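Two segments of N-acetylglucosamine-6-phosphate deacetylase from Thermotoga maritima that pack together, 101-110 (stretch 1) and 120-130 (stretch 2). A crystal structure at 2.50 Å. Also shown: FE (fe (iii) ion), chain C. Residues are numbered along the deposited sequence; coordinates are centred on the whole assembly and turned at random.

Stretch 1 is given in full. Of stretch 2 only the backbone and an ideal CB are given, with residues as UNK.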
# COMPACT_ATOMS: atom_id res chain seq x y z
N LYS A 101 38.17 8.22 -4.52
CA LYS A 101 37.81 6.89 -4.99
C LYS A 101 36.83 7.01 -6.15
O LYS A 101 36.98 6.34 -7.17
CB LYS A 101 37.17 6.08 -3.87
CG LYS A 101 38.16 5.59 -2.84
CD LYS A 101 39.25 4.76 -3.50
CE LYS A 101 38.65 3.65 -4.37
NZ LYS A 101 37.72 2.80 -3.57
N MSE A 102 35.84 7.86 -5.96
CA MSE A 102 34.82 8.12 -6.94
C MSE A 102 35.44 8.42 -8.31
O MSE A 102 35.14 7.74 -9.29
CB MSE A 102 33.99 9.32 -6.47
CG MSE A 102 32.49 9.14 -6.40
SE MSE A 102 31.73 10.37 -5.04
CE MSE A 102 31.75 9.17 -3.48
N LYS A 103 36.29 9.45 -8.38
CA LYS A 103 36.94 9.84 -9.64
C LYS A 103 37.70 8.68 -10.24
O LYS A 103 37.67 8.50 -11.46
CB LYS A 103 37.92 11.00 -9.43
CG LYS A 103 37.30 12.32 -8.93
CD LYS A 103 37.96 13.53 -9.61
CE LYS A 103 39.50 13.51 -9.48
NZ LYS A 103 40.25 14.32 -10.52
N GLU A 104 38.35 7.88 -9.40
CA GLU A 104 39.11 6.73 -9.86
C GLU A 104 38.20 5.62 -10.38
O GLU A 104 38.53 4.94 -11.36
CB GLU A 104 40.00 6.17 -8.74
CG GLU A 104 40.89 4.98 -9.16
CD GLU A 104 40.77 3.76 -8.23
OE1 GLU A 104 41.33 2.68 -8.54
OE2 GLU A 104 40.11 3.89 -7.17
N ILE A 105 37.06 5.41 -9.73
CA ILE A 105 36.16 4.36 -10.19
C ILE A 105 35.50 4.79 -11.51
O ILE A 105 35.38 3.98 -12.44
CB ILE A 105 35.13 4.03 -9.12
CG1 ILE A 105 35.85 3.30 -7.98
CG2 ILE A 105 34.02 3.14 -9.70
CD1 ILE A 105 35.13 3.27 -6.69
N LEU A 106 35.11 6.06 -11.60
CA LEU A 106 34.51 6.56 -12.83
C LEU A 106 35.56 6.50 -13.96
O LEU A 106 35.25 6.16 -15.10
CB LEU A 106 34.01 7.99 -12.62
CG LEU A 106 32.76 8.11 -11.74
CD1 LEU A 106 32.43 9.59 -11.52
CD2 LEU A 106 31.56 7.38 -12.41
N ARG A 107 36.82 6.79 -13.62
CA ARG A 107 37.89 6.81 -14.60
C ARG A 107 38.21 5.43 -15.18
O ARG A 107 38.39 5.29 -16.39
CB ARG A 107 39.14 7.44 -13.98
CG ARG A 107 40.31 7.66 -14.92
CD ARG A 107 41.42 8.44 -14.21
NE ARG A 107 41.91 7.75 -13.00
CZ ARG A 107 41.84 8.23 -11.75
NH1 ARG A 107 41.31 9.44 -11.50
NH2 ARG A 107 42.31 7.49 -10.75
N LYS A 108 38.27 4.42 -14.32
CA LYS A 108 38.56 3.08 -14.78
C LYS A 108 37.39 2.44 -15.53
O LYS A 108 37.59 1.60 -16.43
CB LYS A 108 38.97 2.21 -13.62
CG LYS A 108 40.32 2.55 -13.01
CD LYS A 108 40.69 1.46 -11.99
CE LYS A 108 41.99 1.74 -11.26
NZ LYS A 108 42.47 0.50 -10.56
N ALA A 109 36.17 2.82 -15.17
CA ALA A 109 35.02 2.27 -15.86
C ALA A 109 35.00 2.89 -17.26
O ALA A 109 34.71 2.20 -18.26
CB ALA A 109 33.73 2.60 -15.08
N ARG A 110 35.31 4.19 -17.33
CA ARG A 110 35.36 4.91 -18.60
C ARG A 110 36.40 4.26 -19.53
O ARG A 110 36.15 4.09 -20.72
CB ARG A 110 35.74 6.39 -18.37
CG ARG A 110 35.76 7.30 -19.65
CD ARG A 110 36.74 8.50 -19.45
NE ARG A 110 38.13 8.04 -19.24
CZ ARG A 110 39.12 8.77 -18.74
NH1 ARG A 110 38.92 10.03 -18.38
NH2 ARG A 110 40.31 8.23 -18.54
N UNK A 120 28.80 -5.39 -21.13
CA UNK A 120 27.50 -5.29 -20.51
C UNK A 120 27.51 -4.14 -19.50
O UNK A 120 26.49 -3.75 -18.97
CB UNK A 120 27.12 -6.61 -19.84
N UNK A 121 28.68 -3.56 -19.26
CA UNK A 121 28.79 -2.45 -18.33
C UNK A 121 28.30 -1.12 -18.93
O UNK A 121 28.94 -0.54 -19.79
CB UNK A 121 30.24 -2.31 -17.87
N UNK A 122 27.16 -0.65 -18.46
CA UNK A 122 26.59 0.59 -18.95
C UNK A 122 27.29 1.75 -18.27
O UNK A 122 27.44 2.82 -18.83
CB UNK A 122 25.08 0.64 -18.71
N UNK A 123 27.71 1.54 -17.04
CA UNK A 123 28.36 2.61 -16.33
C UNK A 123 28.42 2.37 -14.83
O UNK A 123 28.49 1.22 -14.35
CB UNK A 123 27.64 3.93 -16.62
N UNK A 124 28.34 3.47 -14.10
CA UNK A 124 28.43 3.41 -12.66
C UNK A 124 27.24 3.98 -11.95
O UNK A 124 26.74 5.04 -12.32
CB UNK A 124 29.69 4.14 -12.19
N UNK A 125 26.78 3.26 -10.93
CA UNK A 125 25.65 3.71 -10.10
C UNK A 125 26.27 4.16 -8.79
O UNK A 125 26.87 3.35 -8.05
CB UNK A 125 24.60 2.62 -9.89
N UNK A 126 26.15 5.46 -8.55
CA UNK A 126 26.72 6.07 -7.36
C UNK A 126 25.68 6.10 -6.24
O UNK A 126 24.82 6.99 -6.19
CB UNK A 126 27.22 7.48 -7.67
N UNK A 127 25.77 5.09 -5.38
CA UNK A 127 24.88 4.96 -4.23
C UNK A 127 25.60 5.66 -3.09
O UNK A 127 26.54 5.14 -2.53
CB UNK A 127 24.56 3.50 -3.90
N UNK A 128 25.13 6.85 -2.74
CA UNK A 128 25.81 7.59 -1.71
C UNK A 128 26.80 8.44 -2.49
O UNK A 128 26.98 8.22 -3.68
CB UNK A 128 26.47 6.69 -0.66
N UNK A 129 27.51 9.37 -1.85
CA UNK A 129 27.49 9.70 -0.42
C UNK A 129 26.47 10.75 0.01
O UNK A 129 26.46 11.14 1.18
CB UNK A 129 28.88 10.19 -0.01
N UNK A 130 25.64 11.23 -0.90
CA UNK A 130 24.65 12.25 -0.54
C UNK A 130 23.36 11.66 0.05
O UNK A 130 22.24 11.87 -0.43
CB UNK A 130 24.31 13.09 -1.77
FE FE C . 21.81 0.86 0.16

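Stretch 1 is a helix, and stretch 2 runs antiparallel to it, at 173°, with the axes 8.5 Å apart at closest approach. The helix offers Met102, Ile105, Leu106 and Ala109 to the strand, all apolar. Its charged side chains do not reach stretch 2. No hydrogen bond crosses between the two.

Position 120 lies out of reach of the helix, so stretch 1 sets no preference. The residue is Ser120, whose OG is hydrogen-bonded elsewhere in the structure.

At position 121, CA-to-CB points toward the helix, but nothing of stretch 1 lies within 5.5 Å of the ideal CB. A small side chain would stop short. A longer apolar one, such as leucine, isoleucine or methionine, could cross the gap toward Ala109. It is Leu121, with chi1 t and chi2 p. Its CD2 comes to 4.3 Å from Ala109 CB.

Position 122 is out of reach, and many side chains would be compatible with what is visible. It is Leu122, which makes no contact with the helix.

Position 123 is decided by its backbone. With phi/psi of 163/-147, a CB would be jammed against the carbonyl O of position 122. Glycine is called for, and Gly123 is found. Its CA is 6.7 Å from the CA of Ala109, a close approach of the two backbones.

Position 124 points toward the helix and has the most crowded CB. The ideal CB is 3.7 Å from Leu106 CD2, with Ile105 CG2 and Ala109 CB a little over 5 Å away. A compact apolar side chain suits this setting: valine, isoleucine or alanine. The residue is Val124, with chi1 t. Its CB lies 3.7 Å from Leu106 CD2. Its CG2 reaches Ala109 CB at 3.8 Å and Ile105 CG2 at 4.3 Å.

Position 125 points away, so the helix does not restrict it. It is His125, with both ring nitrogens hydrogen-bonded elsewhere in the structure.

Position 126 points toward the helix again, following the alternation of a strand. Its ideal CB has no neighbour from stretch 1 within 5.5 Å, leaving room for leucine, methionine or isoleucine to extend toward Met102. It is Leu126, with chi1 m and chi2 t, and its CD2 packs 3.9 Å from Met102 CG.

Position 127 is beyond the helix's reach. Its ideal CB is 5.6 Å from FE, too far for aspartate; glutamate, or histidine through NE2, could bind. Glu127 binds FE through OE2 at 2.2 Å.

Position 128 has phi/psi of 92/173, where a CB would again be jammed against the preceding carbonyl O. Gly128 fits.

Position 129 points toward the helix, its ideal CB 4.6 Å from Met102 CE. A modest apolar group suits, and the cis peptide before it favours proline. Pro129 places CD 3.5 Å from CE of Met102, which is selenomethionine here.

Position 130 points sideways, and several side chains could fit. In Tyr130 the end of the side chain comes nearer the helix, and its OH is hydrogen-bonded elsewhere in the structure.

Stretch 2 (120-130) SLLGVHLEGPY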
# COMPACT_ATOMS: atom_id res chain seq x y z
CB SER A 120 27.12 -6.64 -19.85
OG SER A 120 28.16 -7.14 -19.01
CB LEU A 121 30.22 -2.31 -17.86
CG LEU A 121 30.52 -1.08 -17.01
CD1 LEU A 121 30.00 -1.28 -15.59
CD2 LEU A 121 32.04 -0.84 -16.97
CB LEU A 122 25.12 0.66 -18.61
CG LEU A 122 24.13 1.44 -19.49
CD1 LEU A 122 23.26 2.32 -18.60
CD2 LEU A 122 24.82 2.24 -20.55
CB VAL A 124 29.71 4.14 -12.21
CG1 VAL A 124 29.72 4.33 -10.68
CG2 VAL A 124 30.92 3.32 -12.66
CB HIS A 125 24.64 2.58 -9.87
CG HIS A 125 23.55 2.92 -8.90
ND1 HIS A 125 22.49 2.06 -8.63
CD2 HIS A 125 23.36 4.01 -8.11
CE1 HIS A 125 21.71 2.61 -7.71
NE2 HIS A 125 22.21 3.78 -7.38
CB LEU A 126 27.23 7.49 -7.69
CG LEU A 126 28.33 7.68 -8.75
CD1 LEU A 126 28.48 9.15 -9.10
CD2 LEU A 126 29.65 7.17 -8.23
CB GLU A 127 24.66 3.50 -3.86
CG GLU A 127 23.39 3.27 -3.03
CD GLU A 127 23.42 2.00 -2.22
OE1 GLU A 127 23.67 0.90 -2.76
OE2 GLU A 127 23.20 2.09 -1.01
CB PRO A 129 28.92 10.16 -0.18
CG PRO A 129 29.16 11.01 -1.45
CD PRO A 129 28.53 10.17 -2.56
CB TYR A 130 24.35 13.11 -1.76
CG TYR A 130 25.60 13.49 -2.49
CD1 TYR A 130 26.61 14.22 -1.86
CD2 TYR A 130 25.82 13.05 -3.80
CE1 TYR A 130 27.81 14.50 -2.50
CE2 TYR A 130 27.02 13.32 -4.45
CZ TYR A 130 28.01 14.04 -3.80
OH TYR A 130 29.23 14.23 -4.42
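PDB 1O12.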